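Local atomic coordinates of hemolysin BL lytic component L1 (Bacillus cereus, PDB entry 7NMQ), a protein that probably acts as a lytic component of the three-part hemolysin BL enterotoxin, an alpha-helical pore-forming toxin that attacks host cell membranes. Residues I77-T80 and A81-V85; L304-I307 and Q308-W311; N86-E89 and Q90-Y94; D193-A196 and W197-G200; Y318-L321 and L322-D326. All coordinates share one frame; numbering follows the deposited sequence.

Contact 1 (I77-T80 and A81-V85); sequences IQKT and ARNIV
K79 and N83 meet one helical turn apart because their first torsions send them to one side of the helix: CG of K79 stands anti to the backbone N (chi1 178°), beside its own carbonyl carbon, while the amide of N83 folds back beside its backbone N (chi1 -70°). Further bends at chi2 and chi4 swing the lysine tip across the asparagine, and NZ of K79 lies 2.9 Å from OD1 of N83. This hydrogen bond sits in the plane of the amide carbonyl, on a lone pair. The backbone joins the same two residues, N of N83 to O of K79 at 2.8 Å; by contrast, the bonds from A81 N to I77 O and from I84 N to T80 O are weak. I77 and I84 pack against helix 10-33, I77 and T80 against helix 107-154, and all three against helix 275-325, whereas the guanidinium of R82 leaves for a salt bridge with E355. E127 of helix 107-154 takes both K79 NZ and N83 ND2. With ammonium and carboxylate both at hand, the asparagine amide is gripped at its two ends, which fixes its flip, and the same partners would be expected to stabilise the protonated form of K79.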
loop_
_atom_site.group_PDB
_atom_site.type_symbol
_atom_site.label_atom_id
_atom_site.label_comp_id
_atom_site.label_asym_id
_atom_site.label_seq_id
_atom_site.Cartn_x
_atom_site.Cartn_y
_atom_site.Cartn_z
ATOM N N ILE A 77 -7.418 -5.229 4.466
ATOM C CA ILE A 77 -7.127 -3.781 4.501
ATOM C C ILE A 77 -8.296 -3.031 3.880
ATOM O O ILE A 77 -8.689 -1.956 4.421
ATOM C CB ILE A 77 -5.796 -3.442 3.811
ATOM C CG1 ILE A 77 -4.632 -4.138 4.496
ATOM C CG2 ILE A 77 -5.575 -1.943 3.789
ATOM C CD1 ILE A 77 -3.309 -3.849 3.879
ATOM N N GLN A 78 -8.824 -3.510 2.770
ATOM C CA GLN A 78 -9.989 -2.844 2.131
ATOM C C GLN A 78 -11.178 -2.802 3.097
ATOM O O GLN A 78 -11.929 -1.788 3.053
ATOM C CB GLN A 78 -10.370 -3.581 0.856
ATOM C CG GLN A 78 -9.309 -3.383 -0.209
ATOM C CD GLN A 78 -9.505 -4.269 -1.406
ATOM O OE1 GLN A 78 -10.034 -5.363 -1.290
ATOM N NE2 GLN A 78 -9.007 -3.823 -2.550
ATOM N N LYS A 79 -11.387 -3.826 3.919
ATOM C CA LYS A 79 -12.516 -3.835 4.901
ATOM C C LYS A 79 -12.269 -2.705 5.902
ATOM O O LYS A 79 -13.278 -2.156 6.412
ATOM C CB LYS A 79 -12.647 -5.185 5.590
ATOM C CG LYS A 79 -13.726 -5.318 6.640
ATOM C CD LYS A 79 -15.094 -5.190 6.119
ATOM C CE LYS A 79 -16.123 -5.796 7.055
ATOM N NZ LYS A 79 -16.000 -5.278 8.441
ATOM N N THR A 80 -11.035 -2.383 6.254
ATOM C CA THR A 80 -10.725 -1.269 7.187
ATOM C C THR A 80 -11.323 0.009 6.577
ATOM O O THR A 80 -11.877 0.853 7.265
ATOM C CB THR A 80 -9.208 -1.187 7.410
ATOM O OG1 THR A 80 -8.760 -2.476 7.852
ATOM C CG2 THR A 80 -8.851 -0.091 8.389
ATOM N N ALA A 81 -11.145 0.207 5.266
ATOM C CA ALA A 81 -11.705 1.376 4.558
ATOM C C ALA A 81 -13.234 1.272 4.507
ATOM O O ALA A 81 -13.910 2.302 4.659
ATOM C CB ALA A 81 -11.130 1.578 3.186
ATOM N N ARG A 82 -13.787 0.097 4.223
ATOM C CA ARG A 82 -15.247 -0.098 4.175
ATOM C C ARG A 82 -15.826 0.293 5.544
ATOM O O ARG A 82 -16.919 0.858 5.578
ATOM C CB ARG A 82 -15.560 -1.559 3.825
ATOM C CG ARG A 82 -17.037 -1.920 3.782
ATOM C CD ARG A 82 -17.918 -0.969 2.996
ATOM N NE ARG A 82 -17.454 -0.879 1.632
ATOM C CZ ARG A 82 -17.939 -0.090 0.677
ATOM N NH1 ARG A 82 -18.952 0.733 0.904
ATOM N NH2 ARG A 82 -17.379 -0.145 -0.525
ATOM N N ASN A 83 -15.149 -0.019 6.635
ATOM C CA ASN A 83 -15.666 0.342 7.985
ATOM C C ASN A 83 -15.750 1.863 8.138
ATOM O O ASN A 83 -16.662 2.331 8.802
ATOM C CB ASN A 83 -14.811 -0.282 9.077
ATOM C CG ASN A 83 -14.977 -1.775 9.151
ATOM O OD1 ASN A 83 -15.918 -2.349 8.577
ATOM N ND2 ASN A 83 -14.043 -2.407 9.868
ATOM N N ILE A 84 -14.875 2.612 7.502
ATOM C CA ILE A 84 -14.930 4.096 7.520
ATOM C C ILE A 84 -16.174 4.524 6.757
ATOM O O ILE A 84 -16.937 5.386 7.213
ATOM C CB ILE A 84 -13.616 4.683 6.981
ATOM C CG1 ILE A 84 -12.494 4.316 7.953
ATOM C CG2 ILE A 84 -13.765 6.172 6.777
ATOM C CD1 ILE A 84 -11.110 4.639 7.464
ATOM N N VAL A 85 -16.366 3.975 5.555
ATOM C CA VAL A 85 -17.580 4.273 4.769
ATOM C C VAL A 85 -18.809 3.955 5.624
ATOM O O VAL A 85 -19.762 4.774 5.653
ATOM C CB VAL A 85 -17.636 3.490 3.450
ATOM C CG1 VAL A 85 -18.962 3.755 2.738
ATOM C CG2 VAL A 85 -16.455 3.794 2.534
#

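Contact 2 (L304-I307 and Q308-W311); sequences LTNI and QKQW
The indole of W311 meets I307 one turn back: O of I307 lies obliquely to the ring, 3.4 Å from CD1 of W311, and the CG2 methyl of I307 rests 3.8 Å from the same CD1. The two side chains run side by side and point the same way. The other flat groups, the amides of N306 and Q310, are turned 73° against each other. NE2 of Q310 donates to OD1 of N306 at 3.2 Å, staying in its own amide plane but arriving above the carbonyl plane of N306 and not on a lone pair. That leaves the outer end of the same carbonyl to K309, whose NZ comes in nearly along the C=O axis at 2.6 Å from OD1 of N306. N306 CG is anti to its backbone N (chi1 -172°), which leans the amide forward until its oxygen meets both donors, three and four places on. On another side of the turn a water donates to both T305 O and Q308 OE1, closing a small bridge, while NE2 of Q308 is held by S125 O and OE1 of Q310 takes the backbone N of G9. The stretch belongs to helix 275-325, with L304 and I307 facing T80 of helix 45-103, I307 also meeting helix 10-33, and W311 touching I84 of helix 45-103 and N124 of helix 107-154.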
loop_
_atom_site.group_PDB
_atom_site.type_symbol
_atom_site.label_atom_id
_atom_site.label_comp_id
_atom_site.label_asym_id
_atom_site.label_seq_id
_atom_site.Cartn_x
_atom_site.Cartn_y
_atom_site.Cartn_z
ATOM N N LEU A 304 -1.919 1.406 9.337
ATOM C CA LEU A 304 -3.109 0.840 10.008
ATOM C C LEU A 304 -3.034 1.104 11.507
ATOM O O LEU A 304 -4.090 1.273 12.116
ATOM C CB LEU A 304 -3.171 -0.646 9.696
ATOM C CG LEU A 304 -3.671 -0.972 8.312
ATOM C CD1 LEU A 304 -3.508 -2.434 8.087
ATOM C CD2 LEU A 304 -5.090 -0.580 8.130
ATOM N N THR A 305 -1.848 1.073 12.093
ATOM C CA THR A 305 -1.663 1.431 13.521
ATOM C C THR A 305 -2.144 2.866 13.717
ATOM O O THR A 305 -2.827 3.139 14.725
ATOM C CB THR A 305 -0.211 1.204 13.944
ATOM O OG1 THR A 305 0.064 -0.196 13.830
ATOM C CG2 THR A 305 0.059 1.635 15.367
ATOM N N ASN A 306 -1.891 3.735 12.762
ATOM C CA ASN A 306 -2.337 5.145 12.863
ATOM C C ASN A 306 -3.866 5.178 12.780
ATOM O O ASN A 306 -4.491 5.888 13.565
ATOM C CB ASN A 306 -1.708 6.024 11.795
ATOM C CG ASN A 306 -2.020 7.479 12.023
ATOM O OD1 ASN A 306 -1.885 7.988 13.141
ATOM N ND2 ASN A 306 -2.520 8.132 10.999
ATOM N N ILE A 307 -4.468 4.388 11.897
ATOM C CA ILE A 307 -5.952 4.310 11.788
ATOM C C ILE A 307 -6.502 3.840 13.127
ATOM O O ILE A 307 -7.488 4.428 13.628
ATOM C CB ILE A 307 -6.418 3.420 10.626
ATOM C CG1 ILE A 307 -6.061 4.101 9.298
ATOM C CG2 ILE A 307 -7.894 3.059 10.702
ATOM C CD1 ILE A 307 -6.372 3.295 8.059
ATOM N N GLN A 308 -5.894 2.820 13.725
ATOM C CA GLN A 308 -6.354 2.331 15.044
ATOM C C GLN A 308 -6.285 3.462 16.088
ATOM O O GLN A 308 -7.270 3.638 16.840
ATOM C CB GLN A 308 -5.507 1.147 15.480
ATOM C CG GLN A 308 -5.916 0.734 16.879
ATOM C CD GLN A 308 -5.376 -0.611 17.183
ATOM O OE1 GLN A 308 -4.173 -0.783 17.276
ATOM N NE2 GLN A 308 -6.286 -1.569 17.289
ATOM N N LYS A 309 -5.194 4.200 16.144
ATOM C CA LYS A 309 -5.020 5.343 17.062
ATOM C C LYS A 309 -6.145 6.357 16.828
ATOM O O LYS A 309 -6.691 6.871 17.833
ATOM C CB LYS A 309 -3.653 5.992 16.873
ATOM C CG LYS A 309 -3.385 7.238 17.705
ATOM C CD LYS A 309 -1.921 7.665 17.704
ATOM C CE LYS A 309 -1.371 7.883 16.317
ATOM N NZ LYS A 309 -2.237 8.796 15.539
ATOM N N GLN A 310 -6.509 6.626 15.578
ATOM C CA GLN A 310 -7.548 7.637 15.266
ATOM C C GLN A 310 -8.893 7.130 15.769
ATOM O O GLN A 310 -9.651 7.954 16.357
ATOM C CB GLN A 310 -7.672 7.979 13.802
ATOM C CG GLN A 310 -6.375 8.486 13.212
ATOM C CD GLN A 310 -5.762 9.681 13.892
ATOM O OE1 GLN A 310 -6.434 10.573 14.429
ATOM N NE2 GLN A 310 -4.443 9.739 13.803
ATOM N N TRP A 311 -9.195 5.844 15.605
ATOM C CA TRP A 311 -10.483 5.333 16.156
ATOM C C TRP A 311 -10.472 5.435 17.680
ATOM O O TRP A 311 -11.502 5.786 18.264
ATOM C CB TRP A 311 -10.737 3.888 15.722
ATOM C CG TRP A 311 -11.208 3.681 14.324
ATOM C CD1 TRP A 311 -10.555 2.924 13.402
ATOM C CD2 TRP A 311 -12.389 4.190 13.689
ATOM N NE1 TRP A 311 -11.275 2.897 12.242
ATOM C CE2 TRP A 311 -12.424 3.649 12.392
ATOM C CE3 TRP A 311 -13.455 4.995 14.083
ATOM C CZ2 TRP A 311 -13.436 3.944 11.488
ATOM C CZ3 TRP A 311 -14.478 5.252 13.203
ATOM C CH2 TRP A 311 -14.479 4.727 11.913
HETATM O O HOH W 1 -2.882 1.963 17.445
#

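Contact 3 (N86-E89 and Q90-Y94); sequences NYDE and QFQNY
Y87 and F91, a turn apart on helix 45-103 of the long helical bundle, form the close-packed half of this contact, with D88 and Q92 beside them. The tyrosine ring crosses the phenylalanine side chain obliquely, its CE2 4.0 Å from F91 CB, and its hydroxyl sits at the edge of the F91 ring, near the ring plane. Both aromatics also meet W347 of helix 330-357, which makes a small aromatic cluster between the helices. D88 is buried as well: CG lies anti to the backbone N (chi1 176°), leaning along the helix toward Q92, whose chain bends at chi2 to bring its amide back. OE1 of Q92 is taken by K344. The outward side is looser. E89, deposited in two conformers, is exposed, and N93 is exposed too. Q90, partly exposed, extends its chain to helix 107-154, where OE1 has T120 as partner and also accepts from a water 3.0 Å away; that water reaches N86 O only weakly. The polar link of the packed half is straight: NE2 of Q92 donates to OD1 of D88 at 2.9 Å and 164°, on the syn side of a carboxylate whose plane stands 62° from that of the amide.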
loop_
_atom_site.group_PDB
_atom_site.type_symbol
_atom_site.label_atom_id
_atom_site.label_comp_id
_atom_site.label_asym_id
_atom_site.label_seq_id
_atom_site.Cartn_x
_atom_site.Cartn_y
_atom_site.Cartn_z
ATOM N N ASN A 86 -18.856 2.796 6.256
ATOM C CA ASN A 86 -20.059 2.375 7.010
ATOM C C ASN A 86 -20.254 3.293 8.220
ATOM O O ASN A 86 -21.420 3.501 8.597
ATOM C CB ASN A 86 -19.955 0.919 7.384
ATOM C CG ASN A 86 -20.206 0.038 6.175
ATOM O OD1 ASN A 86 -20.972 0.398 5.293
ATOM N ND2 ASN A 86 -19.761 -1.178 6.236
ATOM N N TYR A 87 -19.203 3.805 8.809
ATOM C CA TYR A 87 -19.369 4.738 9.962
ATOM C C TYR A 87 -19.992 6.024 9.428
ATOM O O TYR A 87 -20.937 6.551 10.017
ATOM C CB TYR A 87 -18.061 5.006 10.695
ATOM C CG TYR A 87 -18.363 5.871 11.896
ATOM C CD1 TYR A 87 -18.762 5.311 13.093
ATOM C CD2 TYR A 87 -18.355 7.254 11.786
ATOM C CE1 TYR A 87 -19.118 6.123 14.157
ATOM C CE2 TYR A 87 -18.679 8.069 12.866
ATOM C CZ TYR A 87 -19.080 7.494 14.053
ATOM O OH TYR A 87 -19.468 8.241 15.142
ATOM N N ASP A 88 -19.558 6.520 8.287
ATOM C CA ASP A 88 -20.211 7.706 7.712
ATOM C C ASP A 88 -21.690 7.413 7.492
ATOM O O ASP A 88 -22.543 8.258 7.820
ATOM C CB ASP A 88 -19.605 8.135 6.376
ATOM C CG ASP A 88 -20.381 9.303 5.774
ATOM O OD1 ASP A 88 -20.507 10.334 6.459
ATOM O OD2 ASP A 88 -20.771 9.202 4.554
ATOM N N GLU A 89 -22.037 6.256 6.918
ATOM C CA GLU A 89 -23.470 5.966 6.637
ATOM C C GLU A 89 -24.218 5.919 7.978
ATOM O O GLU A 89 -25.349 6.439 8.036
ATOM C CB GLU A 89 -23.662 4.679 5.841
ATOM C CG GLU A 89 -22.772 4.621 4.608
ATOM C CD GLU A 89 -23.365 4.796 3.213
ATOM O OE1 GLU A 89 -23.852 3.805 2.651
ATOM O OE2 GLU A 89 -23.249 5.890 2.653
ATOM N N GLN A 90 -23.625 5.363 9.038
ATOM C CA GLN A 90 -24.328 5.322 10.339
ATOM C C GLN A 90 -24.482 6.755 10.861
ATOM O O GLN A 90 -25.575 7.098 11.315
ATOM C CB GLN A 90 -23.562 4.460 11.334
ATOM C CG GLN A 90 -24.355 4.244 12.606
ATOM C CD GLN A 90 -23.700 3.334 13.602
ATOM O OE1 GLN A 90 -22.629 2.825 13.397
ATOM N NE2 GLN A 90 -24.378 3.065 14.685
ATOM N N PHE A 91 -23.437 7.540 10.864
ATOM C CA PHE A 91 -23.454 8.929 11.396
ATOM C C PHE A 91 -24.512 9.736 10.632
ATOM O O PHE A 91 -25.357 10.412 11.245
ATOM C CB PHE A 91 -22.078 9.573 11.292
ATOM C CG PHE A 91 -22.022 10.884 12.007
ATOM C CD1 PHE A 91 -22.465 12.034 11.411
ATOM C CD2 PHE A 91 -21.757 10.913 13.367
ATOM C CE1 PHE A 91 -22.493 13.223 12.123
ATOM C CE2 PHE A 91 -21.758 12.096 14.073
ATOM C CZ PHE A 91 -22.139 13.251 13.451
ATOM N N GLN A 92 -24.519 9.611 9.292
ATOM C CA GLN A 92 -25.461 10.415 8.477
ATOM C C GLN A 92 -26.880 10.006 8.832
ATOM O O GLN A 92 -27.777 10.862 8.843
ATOM C CB GLN A 92 -25.250 10.240 6.984
ATOM C CG GLN A 92 -23.879 10.679 6.495
ATOM C CD GLN A 92 -23.616 12.150 6.684
ATOM O OE1 GLN A 92 -24.549 12.963 6.647
ATOM N NE2 GLN A 92 -22.345 12.493 6.839
ATOM N N ASN A 93 -27.099 8.714 9.035
ATOM C CA ASN A 93 -28.442 8.196 9.321
ATOM C C ASN A 93 -28.884 8.528 10.767
ATOM O O ASN A 93 -30.102 8.580 10.993
ATOM C CB ASN A 93 -28.497 6.706 9.054
ATOM C CG ASN A 93 -29.934 6.262 9.075
ATOM O OD1 ASN A 93 -30.802 6.888 8.451
ATOM N ND2 ASN A 93 -30.190 5.224 9.817
ATOM N N TYR A 94 -27.959 8.686 11.698
ATOM C CA TYR A 94 -28.287 9.024 13.108
ATOM C C TYR A 94 -28.477 10.544 13.212
ATOM O O TYR A 94 -29.105 10.975 14.187
ATOM C CB TYR A 94 -27.215 8.544 14.093
ATOM C CG TYR A 94 -27.345 7.138 14.614
ATOM C CD1 TYR A 94 -27.394 6.045 13.773
ATOM C CD2 TYR A 94 -27.501 6.874 15.959
ATOM C CE1 TYR A 94 -27.523 4.743 14.229
ATOM C CE2 TYR A 94 -27.635 5.581 16.432
ATOM C CZ TYR A 94 -27.646 4.502 15.584
ATOM O OH TYR A 94 -27.788 3.235 16.094
HETATM O O HOH W 2 -21.282 1.439 11.068
#

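Contact 4 (D193-A196 and W197-G200); sequences DVLA and WSIG
S198 turns its hydroxyl back onto L195 in the conformer described here, one of two that were modelled. OG stands between the backbone N and the carbonyl carbon (chi1 64°), the crowded position, and from there it donates to O of L195 at 2.8 Å. It approaches from the flank of the carbonyl, with a C=O...OG angle of 112°, while N of I199 takes the same oxygen at 2.9 Å from nearer the end of the bond. In this conformer L195 O is therefore gripped twice, once by a side chain and once by the backbone, and the hydroxyl of a buried serine is satisfied inside its own helix. I199 follows with CG1 lying 3.4 Å from that same L195 O, its chain running past the carbonyl.

W197 is oriented quite differently. Its CG is anti to the backbone N (chi1 170°), which carries the indole off the turn; CB stays close, 3.5 Å from O of V194, and this oxygen lies at the ring's edge, near its plane. The ring is received by A248 and A252 of helix 247-272, by V209 of helix 203-216, and by I242 and L244. L195 and I199 look instead toward V23 and S19 of helix 10-33. At the start of the turn D193 has its salt bridge to K189, one turn earlier.

Backbone bonds continue to G200, whose N meets A196 O at 2.9 Å. A serine hydroxyl bonded to a carbonyl of its own helix, as in this conformer, is a familiar arrangement in apolar helices, consistent with the predicted transmembrane stretch that begins at V194.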
loop_
_atom_site.group_PDB
_atom_site.type_symbol
_atom_site.label_atom_id
_atom_site.label_comp_id
_atom_site.label_asym_id
_atom_site.label_seq_id
_atom_site.Cartn_x
_atom_site.Cartn_y
_atom_site.Cartn_z
ATOM N N ASP A 193 8.756 9.289 -4.910
ATOM C CA ASP A 193 8.657 10.749 -5.109
ATOM C C ASP A 193 7.317 11.078 -5.756
ATOM O O ASP A 193 6.696 12.087 -5.377
ATOM C CB ASP A 193 9.852 11.324 -5.871
ATOM C CG ASP A 193 11.151 11.285 -5.065
ATOM O OD1 ASP A 193 11.102 11.074 -3.838
ATOM O OD2 ASP A 193 12.237 11.518 -5.681
ATOM N N VAL A 194 6.850 10.245 -6.683
ATOM C CA VAL A 194 5.520 10.454 -7.286
ATOM C C VAL A 194 4.485 10.311 -6.168
ATOM O O VAL A 194 3.551 11.125 -6.105
ATOM C CB VAL A 194 5.245 9.442 -8.426
ATOM C CG1 VAL A 194 3.816 9.541 -8.920
ATOM C CG2 VAL A 194 6.241 9.688 -9.548
ATOM N N LEU A 195 4.629 9.280 -5.344
ATOM C CA LEU A 195 3.637 9.036 -4.275
ATOM C C LEU A 195 3.645 10.178 -3.261
ATOM O O LEU A 195 2.570 10.551 -2.763
ATOM C CB LEU A 195 3.933 7.711 -3.576
ATOM C CG LEU A 195 3.701 6.474 -4.418
ATOM C CD1 LEU A 195 4.097 5.229 -3.657
ATOM C CD2 LEU A 195 2.279 6.400 -4.904
ATOM N N ALA A 196 4.803 10.730 -2.984
ATOM C CA ALA A 196 4.943 11.863 -2.051
ATOM C C ALA A 196 4.139 13.057 -2.568
ATOM O O ALA A 196 3.430 13.741 -1.789
ATOM C CB ALA A 196 6.374 12.199 -1.808
ATOM N N TRP A 197 4.225 13.294 -3.872
ATOM C CA TRP A 197 3.492 14.419 -4.479
ATOM C C TRP A 197 2.004 14.125 -4.394
ATOM O O TRP A 197 1.210 15.032 -4.114
ATOM C CB TRP A 197 3.952 14.616 -5.937
ATOM C CG TRP A 197 3.079 15.584 -6.678
ATOM C CD1 TRP A 197 3.074 16.936 -6.515
ATOM C CD2 TRP A 197 2.107 15.284 -7.706
ATOM N NE1 TRP A 197 2.116 17.493 -7.313
ATOM C CE2 TRP A 197 1.534 16.520 -8.088
ATOM C CE3 TRP A 197 1.643 14.104 -8.315
ATOM C CZ2 TRP A 197 0.505 16.591 -9.020
ATOM C CZ3 TRP A 197 0.668 14.184 -9.294
ATOM C CH2 TRP A 197 0.094 15.415 -9.617
ATOM N N SER A 198 1.587 12.890 -4.660
ATOM C CA SER A 198 0.134 12.577 -4.712
ATOM C C SER A 198 -0.457 12.660 -3.297
ATOM O O SER A 198 -1.582 13.206 -3.138
ATOM C CB SER A 198 -0.105 11.238 -5.330
ATOM O OG SER A 198 0.461 10.232 -4.534
ATOM N N ILE A 199 0.261 12.158 -2.291
ATOM C CA ILE A 199 -0.196 12.277 -0.874
ATOM C C ILE A 199 -0.198 13.745 -0.431
ATOM O O ILE A 199 -1.119 14.132 0.308
ATOM C CB ILE A 199 0.675 11.367 0.002
ATOM C CG1 ILE A 199 0.327 9.902 -0.292
ATOM C CG2 ILE A 199 0.494 11.698 1.483
ATOM C CD1 ILE A 199 1.320 8.897 0.226
ATOM N N GLY A 200 0.781 14.512 -0.872
ATOM C CA GLY A 200 0.956 15.933 -0.533
ATOM C C GLY A 200 -0.227 16.762 -1.019
ATOM O O GLY A 200 -0.392 17.875 -0.562
#

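Contact 5 (Y318-L321 and L322-D326); sequences YTDL and LDNID
L321 and I325 supply the apolar part of this last turn of helix 275-325. Their side chains cross, CD1 of L321 lying 4.0 Å from CG1 of I325, and the isoleucine also brings that CG1 to 3.2 Å from L321 O. CG of L321, anti to the backbone N (chi1 176°), leans its side chain forward to I325. Outside the turn the pair is covered by I336 and F333 of helix 330-357, by Y3 and L5 of the N-terminal loop, and by L110 of helix 107-154.

Among polar side chains, D320 and N324 approach each other without bonding. Their carboxylate and amide planes stand 75° apart, and ND2 of N324 remains 3.7 Å from OD2 of D320; its hydrogen bond goes to the hydroxyl of Y3. The amide carbon CG of N324 instead lies 3.1 Å from D320 O. T319 and D323 lie side by side, pointing the same way, with the CG2 methyl of T319 3.7 Å from OD2 of D323.

Backbone bonds tell how the helix runs out. L322 N to Y318 O and D323 N to T319 O are regular, both 2.9 Å long. Next, N324 N keeps only a weak bond to D320 O and also meets L321 O, three residues back, from above the carbonyl plane, while I325 N to L321 O is weak as well. Past this point K107 takes the carbonyl oxygens of I325 and D326, and K111 pairs with the D326 carboxylate. Weakening four-residue bonds joined by a three-residue one, with K107 on the last carbonyls, are typical of a helix nearing its C-terminal end.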
loop_
_atom_site.group_PDB
_atom_site.type_symbol
_atom_site.label_atom_id
_atom_site.label_comp_id
_atom_site.label_asym_id
_atom_site.label_seq_id
_atom_site.Cartn_x
_atom_site.Cartn_y
_atom_site.Cartn_z
ATOM N N TYR A 318 -15.964 10.929 21.832
ATOM C CA TYR A 318 -17.410 10.653 21.953
ATOM C C TYR A 318 -17.738 10.265 23.384
ATOM O O TYR A 318 -18.839 10.601 23.853
ATOM C CB TYR A 318 -17.817 9.513 21.015
ATOM C CG TYR A 318 -18.065 9.891 19.577
ATOM C CD1 TYR A 318 -17.050 10.342 18.750
ATOM C CD2 TYR A 318 -19.327 9.806 19.049
ATOM C CE1 TYR A 318 -17.265 10.666 17.413
ATOM C CE2 TYR A 318 -19.579 10.185 17.743
ATOM C CZ TYR A 318 -18.544 10.592 16.913
ATOM O OH TYR A 318 -18.852 10.968 15.628
ATOM N N THR A 319 -16.872 9.525 24.069
ATOM C CA THR A 319 -17.145 9.109 25.471
ATOM C C THR A 319 -17.133 10.332 26.386
ATOM O O THR A 319 -17.951 10.374 27.268
ATOM C CB THR A 319 -16.135 8.061 25.913
ATOM O OG1 THR A 319 -16.232 6.932 25.028
ATOM C CG2 THR A 319 -16.388 7.596 27.324
ATOM N N ASP A 320 -16.322 11.328 26.099
ATOM C CA ASP A 320 -16.337 12.608 26.841
ATOM C C ASP A 320 -17.725 13.261 26.687
ATOM O O ASP A 320 -18.313 13.691 27.695
ATOM C CB ASP A 320 -15.243 13.541 26.352
ATOM C CG ASP A 320 -15.094 14.766 27.204
ATOM O OD1 ASP A 320 -14.891 14.613 28.428
ATOM O OD2 ASP A 320 -15.257 15.851 26.637
ATOM N N LEU A 321 -18.274 13.319 25.472
ATOM C CA LEU A 321 -19.635 13.858 25.280
ATOM C C LEU A 321 -20.616 13.009 26.076
ATOM O O LEU A 321 -21.459 13.561 26.827
ATOM C CB LEU A 321 -19.981 13.871 23.789
ATOM C CG LEU A 321 -21.414 14.328 23.462
ATOM C CD1 LEU A 321 -21.762 15.665 24.127
ATOM C CD2 LEU A 321 -21.623 14.374 21.945
ATOM N N LEU A 322 -20.581 11.689 25.904
ATOM C CA LEU A 322 -21.559 10.807 26.567
ATOM C C LEU A 322 -21.530 11.080 28.070
ATOM O O LEU A 322 -22.607 11.227 28.675
ATOM C CB LEU A 322 -21.155 9.362 26.257
ATOM C CG LEU A 322 -22.051 8.325 26.898
ATOM C CD1 LEU A 322 -23.424 8.334 26.264
ATOM C CD2 LEU A 322 -21.417 6.953 26.800
ATOM N N ASP A 323 -20.349 11.172 28.647
ATOM C CA ASP A 323 -20.208 11.266 30.117
ATOM C C ASP A 323 -20.656 12.627 30.633
ATOM O O ASP A 323 -21.000 12.699 31.776
ATOM C CB ASP A 323 -18.750 11.064 30.516
ATOM C CG ASP A 323 -18.292 9.629 30.421
ATOM O OD1 ASP A 323 -19.183 8.754 30.221
ATOM O OD2 ASP A 323 -17.047 9.394 30.497
ATOM N N ASN A 324 -20.611 13.656 29.806
ATOM C CA ASN A 324 -20.909 15.043 30.199
ATOM C C ASN A 324 -22.395 15.340 30.065
ATOM O O ASN A 324 -22.823 16.311 30.671
ATOM C CB ASN A 324 -20.172 16.012 29.288
ATOM C CG ASN A 324 -18.691 16.121 29.550
ATOM O OD1 ASN A 324 -18.117 15.420 30.400
ATOM N ND2 ASN A 324 -18.053 16.981 28.774
ATOM N N ILE A 325 -23.158 14.562 29.291
ATOM C CA ILE A 325 -24.559 14.963 28.985
ATOM C C ILE A 325 -25.388 15.030 30.263
ATOM O O ILE A 325 -26.186 15.977 30.399
ATOM C CB ILE A 325 -25.174 13.994 27.951
ATOM C CG1 ILE A 325 -24.602 14.323 26.575
ATOM C CG2 ILE A 325 -26.700 14.096 27.952
ATOM C CD1 ILE A 325 -24.775 13.251 25.551
ATOM N N ASP A 326 -25.241 14.122 31.211
ATOM C CA ASP A 326 -26.236 14.118 32.312
ATOM C C ASP A 326 -26.087 15.397 33.150
ATOM O O ASP A 326 -27.104 15.899 33.591
ATOM C CB ASP A 326 -26.212 12.854 33.155
ATOM C CG ASP A 326 -27.078 11.759 32.521
ATOM O OD1 ASP A 326 -28.020 12.088 31.691
ATOM O OD2 ASP A 326 -26.884 10.619 32.913
#

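How the contacts relate
Four of the five contacts lie on two long helices of one bundle. Along the chain the order is contact 1, contact 3, contact 4, contact 2, contact 5. Contacts 1 and 3 follow directly on helix 45-103, their centres 14 Å apart. Contacts 2 and 5 both belong to helix 275-325. Their centres are 22 Å apart. The two helices pack together: contacts 1 and 2 lie against each other, centres 12 Å apart, W311 touches Y87 of contact 3, and the hydroxyls of Y87 and Y318 join contacts 3 and 5 weakly. Contact 4, on helix 173-200, touches none of them and sits in a predicted transmembrane segment. Four contacts thus tie the bundle, while contact 4 belongs to the part probably meant for the membrane.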